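Local atomic coordinates of muconate lactonizing enzyme (Corynebacterium glutamicum, PDB entry 3I4K), a protein that belongs to the muconate lactonizing enzyme branch of the enolase superfamily and holds a magnesium ion in its barrel domain. Residues I36-V41 against D338-Q343; W142-L147 against A154-R159; W205-A210 against A231-T236. One frame throughout, in Å; residues are numbered along the deposited sequence.

Interaction 1. Residues I36-V41 against D338-Q343; sequences ILLVSV and DTYIVQ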
loop_
_atom_site.group_PDB
_atom_site.type_symbol
_atom_site.label_atom_id
_atom_site.label_comp_id
_atom_site.label_asym_id
_atom_site.label_seq_id
_atom_site.Cartn_x
_atom_site.Cartn_y
_atom_site.Cartn_z
ATOM N N ILE A 36 -21.791 -11.292 14.205
ATOM C CA ILE A 36 -21.348 -10.494 13.086
ATOM C C ILE A 36 -22.128 -9.200 12.954
ATOM O O ILE A 36 -23.358 -9.200 12.981
ATOM C CB ILE A 36 -21.497 -11.315 11.794
ATOM C CG1 ILE A 36 -20.746 -12.639 11.956
ATOM C CG2 ILE A 36 -20.998 -10.521 10.595
ATOM C CD1 ILE A 36 -20.956 -13.625 10.835
ATOM N N LEU A 37 -21.412 -8.089 12.838
ATOM C CA LEU A 37 -22.073 -6.812 12.642
ATOM C C LEU A 37 -22.093 -6.598 11.138
ATOM O O LEU A 37 -21.109 -6.129 10.563
ATOM C CB LEU A 37 -21.303 -5.662 13.285
ATOM C CG LEU A 37 -22.016 -4.329 13.024
ATOM C CD1 LEU A 37 -23.289 -4.279 13.871
ATOM C CD2 LEU A 37 -21.109 -3.149 13.346
ATOM N N LEU A 38 -23.203 -6.959 10.498
ATOM C CA LEU A 38 -23.325 -6.788 9.055
ATOM C C LEU A 38 -23.652 -5.329 8.784
ATOM O O LEU A 38 -24.733 -4.853 9.119
ATOM C CB LEU A 38 -24.430 -7.694 8.504
ATOM C CG LEU A 38 -24.624 -7.732 6.985
ATOM C CD1 LEU A 38 -23.400 -8.338 6.302
ATOM C CD2 LEU A 38 -25.858 -8.568 6.670
ATOM N N VAL A 39 -22.704 -4.613 8.199
ATOM C CA VAL A 39 -22.891 -3.201 7.898
ATOM C C VAL A 39 -23.158 -3.040 6.407
ATOM O O VAL A 39 -22.541 -3.712 5.584
ATOM C CB VAL A 39 -21.632 -2.379 8.294
ATOM C CG1 VAL A 39 -21.860 -0.904 8.018
ATOM C CG2 VAL A 39 -21.315 -2.591 9.769
ATOM N N SER A 40 -24.084 -2.157 6.059
ATOM C CA SER A 40 -24.409 -1.937 4.658
ATOM C C SER A 40 -24.379 -0.466 4.298
ATOM O O SER A 40 -24.816 0.388 5.075
ATOM C CB SER A 40 -25.795 -2.501 4.332
ATOM O OG SER A 40 -26.798 -1.856 5.095
ATOM N N VAL A 41 -23.848 -0.182 3.114
ATOM C CA VAL A 41 -23.772 1.173 2.603
ATOM C C VAL A 41 -24.726 1.248 1.410
ATOM O O VAL A 41 -24.583 0.512 0.428
ATOM C CB VAL A 41 -22.326 1.531 2.182
ATOM C CG1 VAL A 41 -22.294 2.872 1.460
ATOM C CG2 VAL A 41 -21.449 1.613 3.425
ATOM N N ASP A 338 -24.775 -22.525 9.119
ATOM C CA ASP A 338 -25.661 -21.978 8.100
ATOM C C ASP A 338 -25.066 -20.674 7.570
ATOM O O ASP A 338 -24.117 -20.143 8.147
ATOM C CB ASP A 338 -27.051 -21.741 8.697
ATOM C CG ASP A 338 -28.065 -21.293 7.664
ATOM O OD1 ASP A 338 -28.027 -21.798 6.525
ATOM O OD2 ASP A 338 -28.917 -20.444 7.994
ATOM N N THR A 339 -25.611 -20.159 6.472
ATOM C CA THR A 339 -25.097 -18.925 5.896
ATOM C C THR A 339 -26.193 -17.911 5.565
ATOM O O THR A 339 -27.340 -18.062 5.984
ATOM C CB THR A 339 -24.257 -19.228 4.626
ATOM O OG1 THR A 339 -23.997 -18.012 3.913
ATOM C CG2 THR A 339 -24.980 -20.203 3.722
ATOM N N TYR A 340 -25.822 -16.866 4.835
ATOM C CA TYR A 340 -26.752 -15.823 4.418
ATOM C C TYR A 340 -26.147 -15.139 3.206
ATOM O O TYR A 340 -26.260 -13.924 3.038
ATOM C CB TYR A 340 -26.958 -14.797 5.537
ATOM C CG TYR A 340 -25.684 -14.163 6.047
ATOM C CD1 TYR A 340 -24.750 -14.911 6.760
ATOM C CD2 TYR A 340 -25.412 -12.814 5.820
ATOM C CE1 TYR A 340 -23.578 -14.335 7.235
ATOM C CE2 TYR A 340 -24.238 -12.228 6.290
ATOM C CZ TYR A 340 -23.329 -12.997 6.995
ATOM O OH TYR A 340 -22.165 -12.436 7.464
ATOM N N ILE A 341 -25.523 -15.937 2.346
ATOM C CA ILE A 341 -24.860 -15.395 1.178
ATOM C C ILE A 341 -25.338 -15.884 -0.197
ATOM O O ILE A 341 -24.729 -15.558 -1.219
ATOM C CB ILE A 341 -23.328 -15.610 1.322
ATOM C CG1 ILE A 341 -22.598 -14.361 0.849
ATOM C CG2 ILE A 341 -22.874 -16.847 0.565
ATOM C CD1 ILE A 341 -23.013 -13.106 1.590
ATOM N N VAL A 342 -26.424 -16.649 -0.232
ATOM C CA VAL A 342 -26.960 -17.154 -1.502
ATOM C C VAL A 342 -26.044 -18.185 -2.167
ATOM O O VAL A 342 -26.361 -19.376 -2.190
ATOM C CB VAL A 342 -27.212 -15.999 -2.506
ATOM C CG1 VAL A 342 -27.706 -16.555 -3.830
ATOM C CG2 VAL A 342 -28.226 -15.025 -1.934
ATOM N N GLN A 343 -24.919 -17.732 -2.716
ATOM C CA GLN A 343 -23.979 -18.643 -3.365
ATOM C C GLN A 343 -23.179 -19.415 -2.331
ATOM O O GLN A 343 -23.236 -19.121 -1.139
ATOM C CB GLN A 343 -23.007 -17.878 -4.265
ATOM C CG GLN A 343 -23.673 -17.077 -5.359
ATOM C CD GLN A 343 -23.708 -15.597 -5.054
ATOM O OE1 GLN A 343 -24.133 -15.178 -3.975
ATOM N NE2 GLN A 343 -23.261 -14.790 -6.010
#
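Tyr-340 reaches across to the strand of Ile-36 and Leu-38 with the outer end of its ring. The phenol oxygen comes head-on at the isoleucine, with Tyr-340 OH 3.8 Å from Ile-36 CD1 and 3.9 Å from Ile-36 CG2, so both branches of that side chain meet it from the same side. Leu-38 runs past the ring in the opposite direction. Both of its methyls abut one ring carbon, Tyr-340 CE2, with Leu-38 CD1 4.0 Å from it near the ring plane, which makes this an edge contact rather than packing on a face. Ile-36 and Leu-38, with one residue between them, turn the same side of strand 30-43 to the loop, as alternate residues of a strand do. That strand is the middle one of the antiparallel three-stranded sheet of the N-terminal domain, whereas Tyr-340 lies in a loop of the chain's C-terminal part, between helix 332-335 and strand 347-348; the contact thus joins the capping domain of the enolase fold to the barrel domain. The tyrosine chi1 of 56° sets CG between the backbone N and the carbonyl carbon, and from there the ring extends toward the sheet. Its hydroxyl, in a buried residue, is hydrogen-bonded to Glu-52 OE2 of the adjacent strand 48-53, which also packs against Ile-36. Pro-308, at the start of helix 308-320, touches the tyrosine from within the barrel domain.

Interaction 2. Residues W142-L147 against A154-R159; sequences WALGVL and AEIEER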
loop_
_atom_site.group_PDB
_atom_site.type_symbol
_atom_site.label_atom_id
_atom_site.label_comp_id
_atom_site.label_asym_id
_atom_site.label_seq_id
_atom_site.Cartn_x
_atom_site.Cartn_y
_atom_site.Cartn_z
ATOM N N TRP A 142 -6.672 -25.235 8.049
ATOM C CA TRP A 142 -7.849 -25.471 8.882
ATOM C C TRP A 142 -7.471 -25.356 10.356
ATOM O O TRP A 142 -6.536 -26.008 10.819
ATOM C CB TRP A 142 -8.459 -26.859 8.585
ATOM C CG TRP A 142 -9.667 -27.204 9.442
ATOM C CD1 TRP A 142 -9.695 -28.048 10.521
ATOM C CD2 TRP A 142 -10.999 -26.673 9.317
ATOM N NE1 TRP A 142 -10.957 -28.072 11.074
ATOM C CE2 TRP A 142 -11.775 -27.239 10.358
ATOM C CE3 TRP A 142 -11.610 -25.775 8.431
ATOM C CZ2 TRP A 142 -13.135 -26.935 10.537
ATOM C CZ3 TRP A 142 -12.973 -25.470 8.609
ATOM C CH2 TRP A 142 -13.713 -26.052 9.656
ATOM N N ALA A 143 -8.196 -24.510 11.081
ATOM C CA ALA A 143 -7.933 -24.306 12.503
ATOM C C ALA A 143 -8.932 -25.063 13.380
ATOM O O ALA A 143 -10.138 -25.037 13.143
ATOM C CB ALA A 143 -7.985 -22.816 12.834
ATOM N N LEU A 144 -8.416 -25.749 14.384
ATOM C CA LEU A 144 -9.264 -26.476 15.311
ATOM C C LEU A 144 -9.286 -25.700 16.617
ATOM O O LEU A 144 -8.240 -25.256 17.094
ATOM C CB LEU A 144 -8.707 -27.876 15.588
ATOM C CG LEU A 144 -8.695 -28.940 14.492
ATOM C CD1 LEU A 144 -7.519 -28.696 13.549
ATOM C CD2 LEU A 144 -8.582 -30.318 15.134
ATOM N N GLY A 145 -10.471 -25.515 17.190
ATOM C CA GLY A 145 -10.550 -24.838 18.471
ATOM C C GLY A 145 -9.936 -25.816 19.459
ATOM O O GLY A 145 -9.509 -26.897 19.049
ATOM N N VAL A 146 -9.870 -25.466 20.742
ATOM C CA VAL A 146 -9.290 -26.379 21.717
ATOM C C VAL A 146 -10.177 -27.625 21.785
ATOM O O VAL A 146 -11.371 -27.533 22.052
ATOM C CB VAL A 146 -9.160 -25.708 23.111
ATOM C CG1 VAL A 146 -10.495 -25.134 23.545
ATOM C CG2 VAL A 146 -8.647 -26.719 24.134
ATOM N N LEU A 147 -9.582 -28.783 21.507
ATOM C CA LEU A 147 -10.301 -30.059 21.493
ATOM C C LEU A 147 -9.463 -31.153 22.126
ATOM O O LEU A 147 -8.238 -31.095 22.103
ATOM C CB LEU A 147 -10.583 -30.507 20.052
ATOM C CG LEU A 147 -11.456 -29.698 19.099
ATOM C CD1 LEU A 147 -11.051 -30.001 17.663
ATOM C CD2 LEU A 147 -12.915 -30.040 19.336
ATOM N N ALA A 154 -9.219 -36.991 15.102
ATOM C CA ALA A 154 -10.349 -37.442 14.304
ATOM C C ALA A 154 -10.763 -36.361 13.310
ATOM O O ALA A 154 -11.006 -36.644 12.133
ATOM C CB ALA A 154 -11.527 -37.793 15.217
ATOM N N GLU A 155 -10.845 -35.123 13.788
ATOM C CA GLU A 155 -11.243 -34.004 12.939
ATOM C C GLU A 155 -10.229 -33.731 11.829
ATOM O O GLU A 155 -10.598 -33.308 10.732
ATOM C CB GLU A 155 -11.435 -32.742 13.775
ATOM C CG GLU A 155 -12.056 -31.617 12.986
ATOM C CD GLU A 155 -12.373 -30.414 13.837
ATOM O OE1 GLU A 155 -12.936 -30.599 14.935
ATOM O OE2 GLU A 155 -12.069 -29.285 13.403
ATOM N N ILE A 156 -8.954 -33.973 12.112
ATOM C CA ILE A 156 -7.920 -33.762 11.106
ATOM C C ILE A 156 -8.084 -34.800 9.994
ATOM O O ILE A 156 -8.107 -34.446 8.815
ATOM C CB ILE A 156 -6.496 -33.849 11.729
ATOM C CG1 ILE A 156 -6.257 -32.636 12.637
ATOM C CG2 ILE A 156 -5.436 -33.880 10.635
ATOM C CD1 ILE A 156 -4.870 -32.573 13.255
ATOM N N GLU A 157 -8.217 -36.072 10.372
ATOM C CA GLU A 157 -8.402 -37.167 9.402
ATOM C C GLU A 157 -9.589 -36.868 8.485
ATOM O O GLU A 157 -9.512 -37.013 7.262
ATOM C CB GLU A 157 -8.676 -38.487 10.126
ATOM C CG GLU A 157 -7.638 -38.877 11.146
ATOM C CD GLU A 157 -6.318 -39.249 10.516
ATOM O OE1 GLU A 157 -5.862 -38.513 9.618
ATOM O OE2 GLU A 157 -5.735 -40.275 10.928
ATOM N N GLU A 158 -10.693 -36.454 9.094
ATOM C CA GLU A 158 -11.889 -36.141 8.333
ATOM C C GLU A 158 -11.599 -35.009 7.357
ATOM O O GLU A 158 -11.861 -35.131 6.159
ATOM C CB GLU A 158 -13.030 -35.757 9.279
ATOM C CG GLU A 158 -14.307 -35.332 8.567
ATOM C CD GLU A 158 -15.502 -35.225 9.508
ATOM O OE1 GLU A 158 -15.385 -34.561 10.563
ATOM O OE2 GLU A 158 -16.564 -35.805 9.185
ATOM N N ARG A 159 -11.043 -33.916 7.872
ATOM C CA ARG A 159 -10.722 -32.764 7.037
ATOM C C ARG A 159 -9.794 -33.139 5.884
ATOM O O ARG A 159 -10.018 -32.735 4.742
ATOM C CB ARG A 159 -10.078 -31.655 7.876
ATOM C CG ARG A 159 -11.001 -31.006 8.902
ATOM C CD ARG A 159 -12.180 -30.286 8.252
ATOM N NE ARG A 159 -11.747 -29.362 7.209
ATOM C CZ ARG A 159 -12.533 -28.452 6.641
ATOM N NH1 ARG A 159 -13.801 -28.340 7.017
ATOM N NH2 ARG A 159 -12.052 -27.653 5.695
#
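Trp-142 and Arg-159 make a cation-pi stack, with the guanidinium lying flat on one face of the indole, planes 8° apart. Arg-159 CZ sits 3.5 Å from the centroid of the six-membered ring, and Arg-159 CD lies over the five-membered ring at 3.8 Å from its centroid, a CH-pi contact. Bends at chi2 and chi3 fold the arginine chain over the indole. Its NH2 is also hydrogen-bonded to Gln-334 and Asn-165, which helps hold the guanidinium flat.

The polar link uses the edge of the same indole: Trp-142 NE1 donates to Glu-155 OE2 at 2.9 Å, nearly straight at 166°. The oxygen lies in the ring plane and accepts through its anti lone pair.

Two leucines touch this carboxylate. Leu-144 CG is 3.6 Å from Glu-155 OE2, and Leu-147 CD1 meets Glu-155 OE1 at 3.4 Å. Deeper in, Leu-144 CD2 packs on Ile-156 CG1 at 4.1 Å.

Strand and helix run nearly antiparallel, their axes 10.2 Å apart, as the first two elements of a beta-alpha-beta unit of the barrel. Strand 167-171 completes it, with Phe-168 touching Ile-156 and Arg-159, while Leu-187 of helix 177-189 adjoins Ile-156.

Interaction 3. Residues W205-A210 against A231-T236; sequences WDRRTA and ADDLET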
loop_
_atom_site.group_PDB
_atom_site.type_symbol
_atom_site.label_atom_id
_atom_site.label_comp_id
_atom_site.label_asym_id
_atom_site.label_seq_id
_atom_site.Cartn_x
_atom_site.Cartn_y
_atom_site.Cartn_z
ATOM N N TRP A 205 -0.307 -17.245 27.154
ATOM C CA TRP A 205 0.762 -17.896 27.919
ATOM C C TRP A 205 1.718 -16.767 28.266
ATOM O O TRP A 205 1.880 -15.844 27.464
ATOM C CB TRP A 205 1.526 -18.925 27.079
ATOM C CG TRP A 205 1.040 -20.328 27.218
ATOM C CD1 TRP A 205 -0.150 -20.747 27.768
ATOM C CD2 TRP A 205 1.712 -21.505 26.772
ATOM N NE1 TRP A 205 -0.251 -22.115 27.683
ATOM C CE2 TRP A 205 0.878 -22.605 27.076
ATOM C CE3 TRP A 205 2.939 -21.741 26.139
ATOM C CZ2 TRP A 205 1.234 -23.919 26.767
ATOM C CZ3 TRP A 205 3.292 -23.047 25.833
ATOM C CH2 TRP A 205 2.442 -24.120 26.147
ATOM N N ASP A 206 2.335 -16.812 29.447
ATOM C CA ASP A 206 3.291 -15.767 29.778
ATOM C C ASP A 206 4.626 -16.158 29.163
ATOM O O ASP A 206 4.792 -17.284 28.692
ATOM C CB ASP A 206 3.413 -15.526 31.304
ATOM C CG ASP A 206 3.854 -16.757 32.094
ATOM O OD1 ASP A 206 4.478 -17.674 31.536
ATOM O OD2 ASP A 206 3.590 -16.786 33.317
ATOM N N ARG A 207 5.566 -15.223 29.134
ATOM C CA ARG A 207 6.870 -15.481 28.548
ATOM C C ARG A 207 7.551 -16.709 29.118
ATOM O O ARG A 207 8.005 -17.567 28.367
ATOM C CB ARG A 207 7.778 -14.263 28.731
ATOM C CG ARG A 207 9.219 -14.495 28.327
ATOM C CD ARG A 207 10.109 -13.399 28.911
ATOM N NE ARG A 207 11.533 -13.688 28.758
ATOM C CZ ARG A 207 12.230 -13.343 27.684
ATOM N NH1 ARG A 207 11.620 -12.704 26.701
ATOM N NH2 ARG A 207 13.525 -13.610 27.594
ATOM N N ARG A 208 7.629 -16.809 30.444
ATOM C CA ARG A 208 8.301 -17.959 31.039
ATOM C C ARG A 208 7.685 -19.280 30.610
ATOM O O ARG A 208 8.397 -20.232 30.285
ATOM C CB ARG A 208 8.297 -17.884 32.565
ATOM C CG ARG A 208 9.221 -18.916 33.202
ATOM C CD ARG A 208 8.730 -19.338 34.580
ATOM N NE ARG A 208 7.460 -20.057 34.518
ATOM C CZ ARG A 208 7.330 -21.345 34.207
ATOM N NH1 ARG A 208 8.396 -22.083 33.926
ATOM N NH2 ARG A 208 6.119 -21.897 34.174
ATOM N N THR A 209 6.362 -19.345 30.612
ATOM C CA THR A 209 5.679 -20.573 30.219
ATOM C C THR A 209 5.932 -20.928 28.756
ATOM O O THR A 209 6.105 -22.098 28.419
ATOM C CB THR A 209 4.149 -20.470 30.452
ATOM O OG1 THR A 209 3.890 -20.207 31.841
ATOM C CG2 THR A 209 3.467 -21.771 30.065
ATOM N N ALA A 210 5.953 -19.925 27.882
ATOM C CA ALA A 210 6.186 -20.188 26.465
ATOM C C ALA A 210 7.594 -20.722 26.224
ATOM O O ALA A 210 7.777 -21.702 25.512
ATOM C CB ALA A 210 5.953 -18.919 25.644
ATOM N N ALA A 231 0.620 -9.505 23.307
ATOM C CA ALA A 231 0.785 -8.666 22.113
ATOM C C ALA A 231 1.876 -7.607 22.205
ATOM O O ALA A 231 2.545 -7.300 21.216
ATOM C CB ALA A 231 -0.527 -7.981 21.778
ATOM N N ASP A 232 2.048 -7.045 23.395
ATOM C CA ASP A 232 3.034 -5.996 23.590
ATOM C C ASP A 232 4.487 -6.449 23.674
ATOM O O ASP A 232 5.392 -5.656 23.422
ATOM C CB ASP A 232 2.707 -5.220 24.863
ATOM C CG ASP A 232 2.669 -6.116 26.087
ATOM O OD1 ASP A 232 1.557 -6.411 26.570
ATOM O OD2 ASP A 232 3.753 -6.537 26.562
ATOM N N ASP A 233 4.714 -7.714 24.009
ATOM C CA ASP A 233 6.077 -8.225 24.201
ATOM C C ASP A 233 6.739 -8.758 22.941
ATOM O O ASP A 233 6.852 -9.975 22.745
ATOM C CB ASP A 233 6.046 -9.313 25.278
ATOM C CG ASP A 233 7.419 -9.614 25.862
ATOM O OD1 ASP A 233 8.418 -9.003 25.416
ATOM O OD2 ASP A 233 7.490 -10.469 26.780
ATOM N N LEU A 234 7.197 -7.852 22.083
ATOM C CA LEU A 234 7.831 -8.281 20.842
ATOM C C LEU A 234 9.162 -8.985 21.114
ATOM O O LEU A 234 9.526 -9.928 20.405
ATOM C CB LEU A 234 8.049 -7.079 19.905
ATOM C CG LEU A 234 6.803 -6.242 19.598
ATOM C CD1 LEU A 234 7.147 -5.197 18.540
ATOM C CD2 LEU A 234 5.661 -7.146 19.114
ATOM N N GLU A 235 9.876 -8.552 22.149
ATOM C CA GLU A 235 11.173 -9.149 22.466
ATOM C C GLU A 235 11.035 -10.634 22.795
ATOM O O GLU A 235 11.916 -11.442 22.485
ATOM C CB GLU A 235 11.838 -8.393 23.630
ATOM C CG GLU A 235 12.510 -7.084 23.204
ATOM C CD GLU A 235 13.065 -6.284 24.386
ATOM O OE1 GLU A 235 13.624 -6.890 25.315
ATOM O OE2 GLU A 235 12.947 -5.045 24.384
ATOM N N THR A 236 9.919 -11.001 23.408
ATOM C CA THR A 236 9.686 -12.401 23.738
ATOM C C THR A 236 9.419 -13.259 22.499
ATOM O O THR A 236 9.856 -14.409 22.430
ATOM C CB THR A 236 8.535 -12.516 24.749
ATOM O OG1 THR A 236 9.021 -12.125 26.040
ATOM C CG2 THR A 236 7.996 -13.923 24.807
#
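Arg-207 lays its side chain across Thr-236, joining the first turns of two successive outer helices of the barrel domain, 207-219 and 234-244. In a beta/alpha barrel such helices lie side by side around the sheet, and here strand 224-226 comes between them in the chain. The two side chains cross at a slant. With chi1 at 172°, Arg-207 CG stands opposite its backbone N, and the chain then runs extended as far as NE. Its aliphatic part passes along the threonine: Arg-207 CG is 3.3 Å from Thr-236 OG1 and 3.8 Å from Thr-236 CG2. Beyond this the guanidinium turns one of its terminal nitrogens back, and Arg-207 NH1 donates to Thr-236 OG1 at 2.7 Å with an angle of 152°. The hydroxyl oxygen lies almost in the guanidinium plane, so the arginine meets it with an edge and not with a face. Farther along helix 234-244, Glu-239 and Arg-243 also touch the arginine side chain.

Each helix begins with an aspartate N-cap. On the arginine's helix Asp-206 OD1 accepts from Thr-209 N at 2.7 Å, nearly along the C-O axis, and also from the hydroxyl of Thr-209, so one oxygen takes two bonds from the same residue. Across the contact Asp-233 caps the helix of Thr-236, which probably helps to position the threonine that receives the arginine; its carboxylate lies near the arginine without touching the charged nitrogens, a placing of opposite charges that is probably favourable. Thr-236 N is bonded to Asp-233 OD1 at 3.2 Å, coming from well above the carboxylate plane.

How the interactions relate
Interaction 1 closes a long loop of the chain, from strand 30-43 to the segment after helix 332-335, and interactions 2 and 3 are nested inside it, one after the other. It ties the N-terminal sheet to the C-terminal part, whereas the other two lie within the barrel domain. Interaction 2 sets helix 149-163 on strand 137-144, and interaction 3 pairs two later helices at their N-terminal ends. Interactions 1 and 3 sit on opposite sides of the chain's centre, their centres about 36 Å apart; the centre of interaction 2 is about 26 Å from each of theirs. None touches another, so they fasten separate parts of the two-domain framework whose barrel carries the magnesium ligands Asp-200, Glu-226 and Asp-251.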